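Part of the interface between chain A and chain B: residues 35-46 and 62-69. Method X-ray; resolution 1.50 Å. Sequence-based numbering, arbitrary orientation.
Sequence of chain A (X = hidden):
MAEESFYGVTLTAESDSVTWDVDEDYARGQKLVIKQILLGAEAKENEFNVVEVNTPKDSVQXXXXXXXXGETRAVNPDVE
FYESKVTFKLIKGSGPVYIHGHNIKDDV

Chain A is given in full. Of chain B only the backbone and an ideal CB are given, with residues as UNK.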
ATOM      1  N   LYS A  35      -5.921  -8.767   0.773  1.00 13.33           N
ATOM      2  CA  LYS A  35      -4.801  -7.860   0.976  1.00 13.33           C
ATOM      3  C   LYS A  35      -3.839  -7.721  -0.182  1.00 13.33           C
ATOM      4  O   LYS A  35      -3.355  -6.629  -0.454  1.00 13.33           O
ATOM      5  CB  LYS A  35      -4.006  -8.290   2.210  1.00 17.08           C
ATOM      6  CG  LYS A  35      -4.747  -8.149   3.528  1.00 17.08           C
ATOM      7  CD  LYS A  35      -4.997  -6.688   3.835  1.00 17.08           C
ATOM      8  CE  LYS A  35      -5.485  -6.475   5.260  1.00 17.08           C
ATOM      9  NZ  LYS A  35      -5.573  -5.020   5.583  1.00 17.08           N
ATOM     10  N   GLN A  36      -3.550  -8.828  -0.849  1.00 13.30           N
ATOM     11  CA  GLN A  36      -2.590  -8.817  -1.940  1.00 13.30           C
ATOM     12  C   GLN A  36      -2.905  -9.834  -3.031  1.00 13.30           C
ATOM     13  O   GLN A  36      -3.395 -10.929  -2.762  1.00 13.30           O
ATOM     14  CB  GLN A  36      -1.184  -9.076  -1.354  1.00 15.70           C
ATOM     15  CG  GLN A  36      -0.068  -9.287  -2.364  1.00 15.70           C
ATOM     16  CD  GLN A  36       1.278  -9.593  -1.703  1.00 15.70           C
ATOM     17  OE1 GLN A  36       2.116  -8.711  -1.542  1.00 15.70           O
ATOM     18  NE2 GLN A  36       1.478 -10.849  -1.312  1.00 15.70           N
ATOM     19  N   ILE A  37      -2.653  -9.436  -4.276  1.00 13.21           N
ATOM     20  CA  ILE A  37      -2.838 -10.305  -5.433  1.00 13.21           C
ATOM     21  C   ILE A  37      -1.494 -10.181  -6.122  1.00 13.21           C
ATOM     22  O   ILE A  37      -1.109  -9.108  -6.584  1.00 13.21           O
ATOM     23  CB  ILE A  37      -3.997  -9.839  -6.335  1.00 14.13           C
ATOM     24  CG1 ILE A  37      -5.305  -9.900  -5.537  1.00 14.13           C
ATOM     25  CG2 ILE A  37      -4.112 -10.760  -7.546  1.00 14.13           C
ATOM     26  CD1 ILE A  37      -6.556  -9.516  -6.315  1.00 14.13           C
ATOM     27  N   LEU A  38      -0.787 -11.302  -6.170  1.00 15.15           N
ATOM     28  CA  LEU A  38       0.569 -11.365  -6.681  1.00 15.15           C
ATOM     29  C   LEU A  38       0.756 -12.255  -7.899  1.00 15.15           C
ATOM     30  O   LEU A  38       0.212 -13.357  -7.955  1.00 15.15           O
ATOM     31  CB  LEU A  38       1.448 -11.854  -5.528  1.00 15.45           C
ATOM     32  CG  LEU A  38       2.944 -12.120  -5.666  1.00 15.45           C
ATOM     33  CD1 LEU A  38       3.708 -10.829  -5.932  1.00 15.45           C
ATOM     34  CD2 LEU A  38       3.417 -12.761  -4.368  1.00 15.45           C
ATOM     35  N   LEU A  39       1.534 -11.765  -8.864  1.00 13.91           N
ATOM     36  CA  LEU A  39       1.809 -12.504 -10.090  1.00 13.91           C
ATOM     37  C   LEU A  39       3.021 -13.421  -9.894  1.00 13.91           C
ATOM     38  O   LEU A  39       4.071 -12.986  -9.439  1.00 13.91           O
ATOM     39  CB  LEU A  39       2.080 -11.524 -11.232  1.00 14.26           C
ATOM     40  CG  LEU A  39       2.310 -12.145 -12.618  1.00 14.26           C
ATOM     41  CD1 LEU A  39       1.030 -12.803 -13.109  1.00 14.26           C
ATOM     42  CD2 LEU A  39       2.752 -11.060 -13.592  1.00 14.26           C
ATOM     43  N   GLY A  40       2.865 -14.693 -10.246  1.00 14.67           N
ATOM     44  CA  GLY A  40       3.960 -15.641 -10.092  1.00 14.67           C
ATOM     45  C   GLY A  40       5.176 -15.339 -10.947  1.00 14.67           C
ATOM     46  O   GLY A  40       5.063 -14.763 -12.029  1.00 14.67           O
ATOM     47  N   ALA A  41       6.343 -15.750 -10.462  1.00 17.08           N
ATOM     48  CA  ALA A  41       7.603 -15.526 -11.165  1.00 17.08           C
ATOM     49  C   ALA A  41       7.640 -16.137 -12.569  1.00 17.08           C
ATOM     50  O   ALA A  41       8.321 -15.625 -13.451  1.00 17.08           O
ATOM     51  CB  ALA A  41       8.764 -16.075 -10.325  1.00 13.50           C
ATOM     52  N   GLU A  42       6.901 -17.221 -12.774  1.00 19.30           N
ATOM     53  CA  GLU A  42       6.868 -17.896 -14.072  1.00 19.30           C
ATOM     54  C   GLU A  42       5.957 -17.230 -15.098  1.00 19.30           C
ATOM     55  O   GLU A  42       5.945 -17.636 -16.265  1.00 19.30           O
ATOM     56  CB  GLU A  42       6.412 -19.344 -13.898  1.00 39.78           C
ATOM     57  CG  GLU A  42       7.088 -20.083 -12.770  1.00 39.78           C
ATOM     58  CD  GLU A  42       8.476 -20.526 -13.118  1.00 39.78           C
ATOM     59  OE1 GLU A  42       9.316 -19.660 -13.459  1.00 39.78           O
ATOM     60  OE2 GLU A  42       8.731 -21.750 -13.060  1.00 39.78           O
ATOM     61  N   ALA A  43       5.188 -16.226 -14.681  1.00 18.54           N
ATOM     62  CA  ALA A  43       4.286 -15.550 -15.610  1.00 18.54           C
ATOM     63  C   ALA A  43       5.058 -14.972 -16.792  1.00 18.54           C
ATOM     64  O   ALA A  43       6.060 -14.284 -16.615  1.00 18.54           O
ATOM     65  CB  ALA A  43       3.514 -14.446 -14.898  1.00 21.62           C
ATOM     66  N   LYS A  44       4.574 -15.256 -17.996  1.00 23.04           N
ATOM     67  CA  LYS A  44       5.202 -14.791 -19.218  1.00 23.04           C
ATOM     68  C   LYS A  44       5.343 -13.283 -19.189  1.00 23.04           C
ATOM     69  O   LYS A  44       4.404 -12.565 -18.842  1.00 23.04           O
ATOM     70  CB  LYS A  44       4.375 -15.185 -20.443  1.00 28.58           C
ATOM     71  CG  LYS A  44       3.713 -16.554 -20.361  1.00 28.58           C
ATOM     72  CD  LYS A  44       2.429 -16.507 -19.532  1.00 28.58           C
ATOM     73  CE  LYS A  44       2.598 -17.095 -18.146  1.00 28.58           C
ATOM     74  NZ  LYS A  44       1.376 -16.898 -17.355  1.00 28.58           N
ATOM     75  N   GLU A  45       6.520 -12.803 -19.569  1.00 26.39           N
ATOM     76  CA  GLU A  45       6.778 -11.373 -19.574  1.00 26.39           C
ATOM     77  C   GLU A  45       5.836 -10.658 -20.548  1.00 26.39           C
ATOM     78  O   GLU A  45       5.579 -11.140 -21.653  1.00 26.39           O
ATOM     79  CB  GLU A  45       8.240 -11.101 -19.949  1.00 41.89           C
ATOM     80  CG  GLU A  45       8.703  -9.696 -19.611  1.00 41.89           C
ATOM     81  CD  GLU A  45       9.133  -9.528 -18.155  1.00 41.89           C
ATOM     82  OE1 GLU A  45       8.932 -10.466 -17.356  1.00 41.89           O
ATOM     83  OE2 GLU A  45       9.674  -8.452 -17.801  1.00 41.89           O
ATOM     84  N   ASN A  46       5.309  -9.514 -20.117  1.00 27.05           N
ATOM     85  CA  ASN A  46       4.401  -8.692 -20.921  1.00 27.05           C
ATOM     86  C   ASN A  46       2.995  -9.226 -21.161  1.00 27.05           C
ATOM     87  O   ASN A  46       2.249  -8.646 -21.950  1.00 27.05           O
ATOM     88  CB  ASN A  46       5.042  -8.360 -22.272  1.00 36.90           C
ATOM     89  CG  ASN A  46       6.366  -7.657 -22.114  1.00 36.90           C
ATOM     90  OD1 ASN A  46       6.500  -6.752 -21.279  1.00 36.90           O
ATOM     91  ND2 ASN A  46       7.357  -8.059 -22.912  1.00 36.90           N
TER
ATOM     92  N   UNK B  62       2.215 -21.459  -0.047  1.00 13.41           N
ATOM     93  CA  UNK B  62       1.996 -20.579  -1.185  1.00 13.41           C
ATOM     94  C   UNK B  62       3.006 -19.434  -1.169  1.00 13.41           C
ATOM     95  O   UNK B  62       3.453 -18.997  -0.108  1.00 13.41           O
ATOM     96  CB  UNK B  62       0.566 -20.034  -1.176  1.00 13.41           C
ATOM     97  N   UNK B  63       3.420 -18.964  -2.355  1.00 13.67           N
ATOM     98  CA  UNK B  63       4.379 -17.855  -2.369  1.00 13.67           C
ATOM     99  C   UNK B  63       3.668 -16.627  -1.809  1.00 13.67           C
ATOM    100  O   UNK B  63       2.491 -16.408  -2.097  1.00 13.67           O
ATOM    101  CB  UNK B  63       4.918 -17.591  -3.777  1.00 13.67           C
ATOM    102  N   UNK B  64       4.362 -15.839  -1.001  1.00 12.52           N
ATOM    103  CA  UNK B  64       3.738 -14.642  -0.471  1.00 12.52           C
ATOM    104  C   UNK B  64       4.503 -13.416  -0.924  1.00 12.52           C
ATOM    105  O   UNK B  64       4.102 -12.284  -0.660  1.00 12.52           O
ATOM    106  CB  UNK B  64       3.664 -14.697   1.056  1.00 12.52           C
ATOM    107  N   UNK B  65       5.607 -13.651  -1.620  1.00 11.41           N
ATOM    108  CA  UNK B  65       6.414 -12.564  -2.143  1.00 11.41           C
ATOM    109  C   UNK B  65       7.196 -13.006  -3.372  1.00 11.41           C
ATOM    110  O   UNK B  65       7.795 -14.078  -3.391  1.00 11.41           O
ATOM    111  CB  UNK B  65       7.368 -12.044  -1.066  1.00 11.41           C
ATOM    112  N   UNK B  66       7.142 -12.183  -4.409  1.00 13.65           N
ATOM    113  CA  UNK B  66       7.896 -12.414  -5.635  1.00 13.65           C
ATOM    114  C   UNK B  66       8.591 -11.071  -5.835  1.00 13.65           C
ATOM    115  O   UNK B  66       7.938 -10.048  -6.057  1.00 13.65           O
ATOM    116  CB  UNK B  66       7.025 -12.832  -6.821  1.00 13.65           C
ATOM    117  N   UNK B  67       9.916 -11.071  -5.722  1.00 13.38           N
ATOM    118  CA  UNK B  67      10.700  -9.852  -5.831  1.00 13.38           C
ATOM    119  C   UNK B  67      11.770  -9.975  -6.899  1.00 13.38           C
ATOM    120  O   UNK B  67      12.199 -11.077  -7.233  1.00 13.38           O
ATOM    121  CB  UNK B  67      11.340  -9.509  -4.484  1.00 13.38           C
ATOM    122  N   UNK B  68      12.205  -8.839  -7.427  1.00 14.54           N
ATOM    123  CA  UNK B  68      13.236  -8.844  -8.452  1.00 14.54           C
ATOM    124  C   UNK B  68      13.836  -7.458  -8.620  1.00 14.54           C
ATOM    125  O   UNK B  68      13.136  -6.494  -8.930  1.00 14.54           O
ATOM    126  CB  UNK B  68      12.667  -9.341  -9.783  1.00 14.54           C
ATOM    127  N   UNK B  69      15.142  -7.368  -8.397  1.00 19.15           N
ATOM    128  CA  UNK B  69      15.859  -6.113  -8.528  1.00 19.15           C
ATOM    129  C   UNK B  69      15.595  -5.543  -9.909  1.00 19.15           C
ATOM    130  O   UNK B  69      15.865  -6.205 -10.919  1.00 19.15           O
ATOM    131  CB  UNK B  69      17.358  -6.303  -8.290  1.00 19.15           C
TER

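Position 62 lies beyond the reach of the chain A stretch. Its ideal CB has nothing of that stretch within 5.5 Å, so this contact sets no preference. The residue is B:Ile62, which makes no contact here.

Position 63 points its CA-to-CB bond toward chain A, but the ideal CB is still 5.1 Å from A:Leu38 CD2. Phi is -67° and psi 140°, values that a proline accepts. A small or medium apolar residue would also suit the edge of the leucine. The residue is B:Pro63. Its closest contact is through the backbone, B:Pro63 O to A:Leu38 CD2 at 4.4 Å.

Position 64 directs its CB away. What chain A meets here is the main chain. A:Gln36 NE2 donates a hydrogen bond to the carbonyl O of position 64, at 3.1 Å and with an angle of 153°. That bond needs no particular side chain, so many residues would serve. The residue is B:Ile64. Its side chain comes no nearer than 5.0 Å, B:Ile64 CB to A:Gln36 NE2.

Position 65 also points away, its ideal CB 5.2 Å from A:Leu38 CD2. A:Leu38 CD2 packs on the backbone, 3.6 Å from N of position 65. Small or large residues are possible as far as the chain A stretch is concerned. The residue is B:Ala65.

Position 66 points toward chain A, and its ideal CB comes closer to the stretch than that of any other position. It is 4.0 Å from A:Leu38 CD1, 3.9 Å from A:Leu39 O and 4.7 Å from A:Ala41 N. The surroundings are largely apolar and close, and phi/psi of -129/114° is extended. Valine, isoleucine or another compact apolar residue would suit. The residue is B:Val66, chi1 t. B:Val66 CG2 packs on A:Leu38 CD2 at 3.8 Å, and B:Val66 CG1 on A:Ala41 CB at 4.0 Å. It has the largest covered area of the stretch. Its backbone N is buried by the contact without a polar partner.

Position 67 points away, and its ideal CB has nothing of the chain A stretch within 5.5 Å. The choice is open. The residue is B:Leu67, which makes no contact.

Position 68 turns toward chain A again, but across open space. A:Glu45 offers a carboxylate some way off, so a long basic or polar side chain would suit. The residue is B:Lys68. B:Lys68 NZ stops 4.4 Å from A:Glu45 OE1, beyond a salt bridge. Water 1 joins them: its O accepts from B:Lys68 NZ at 2.6 Å and donates to A:Glu45 OE1 at 2.7 Å.

Position 69 is out of reach, and the stretch sets no requirement. The residue is B:Ala69.

Chain B, residues 62-69: IPIAVLKA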
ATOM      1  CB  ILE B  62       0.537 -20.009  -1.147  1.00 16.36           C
ATOM      2  CG1 ILE B  62       0.181 -19.343  -2.478  1.00 16.36           C
ATOM      3  CG2 ILE B  62       0.382 -19.041   0.042  1.00 16.36           C
ATOM      4  CD1 ILE B  62      -1.284 -18.898  -2.568  1.00 16.36           C
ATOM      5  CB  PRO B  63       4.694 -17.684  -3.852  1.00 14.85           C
ATOM      6  CG  PRO B  63       4.477 -19.065  -4.422  1.00 14.85           C
ATOM      7  CD  PRO B  63       3.226 -19.517  -3.706  1.00 14.85           C
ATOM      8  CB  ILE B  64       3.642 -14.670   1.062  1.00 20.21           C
ATOM      9  CG1 ILE B  64       5.027 -14.822   1.683  1.00 20.21           C
ATOM     10  CG2 ILE B  64       2.711 -15.798   1.493  1.00 20.21           C
ATOM     11  CD1 ILE B  64       5.013 -14.624   3.185  1.00 20.21           C
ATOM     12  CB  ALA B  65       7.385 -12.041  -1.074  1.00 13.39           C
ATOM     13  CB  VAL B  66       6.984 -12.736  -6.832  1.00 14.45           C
ATOM     14  CG1 VAL B  66       7.812 -12.851  -8.101  1.00 14.45           C
ATOM     15  CG2 VAL B  66       6.257 -14.052  -6.583  1.00 14.45           C
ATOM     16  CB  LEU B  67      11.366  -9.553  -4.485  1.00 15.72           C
ATOM     17  CG  LEU B  67      10.462  -9.500  -3.252  1.00 15.72           C
ATOM     18  CD1 LEU B  67      11.312  -9.484  -1.987  1.00 15.72           C
ATOM     19  CD2 LEU B  67       9.579  -8.279  -3.315  1.00 15.72           C
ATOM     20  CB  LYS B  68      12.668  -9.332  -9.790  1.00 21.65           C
ATOM     21  CG  LYS B  68      13.751  -9.503 -10.855  1.00 21.65           C
ATOM     22  CD  LYS B  68      13.268 -10.239 -12.092  1.00 21.65           C
ATOM     23  CE  LYS B  68      12.273  -9.434 -12.898  1.00 21.65           C
ATOM     24  NZ  LYS B  68      12.081 -10.068 -14.245  1.00 21.65           N
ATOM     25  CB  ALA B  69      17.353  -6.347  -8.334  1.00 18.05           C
TER
HETATM   26  O   HOH W   1       9.559  -9.884 -14.840  1.00 31.97           O
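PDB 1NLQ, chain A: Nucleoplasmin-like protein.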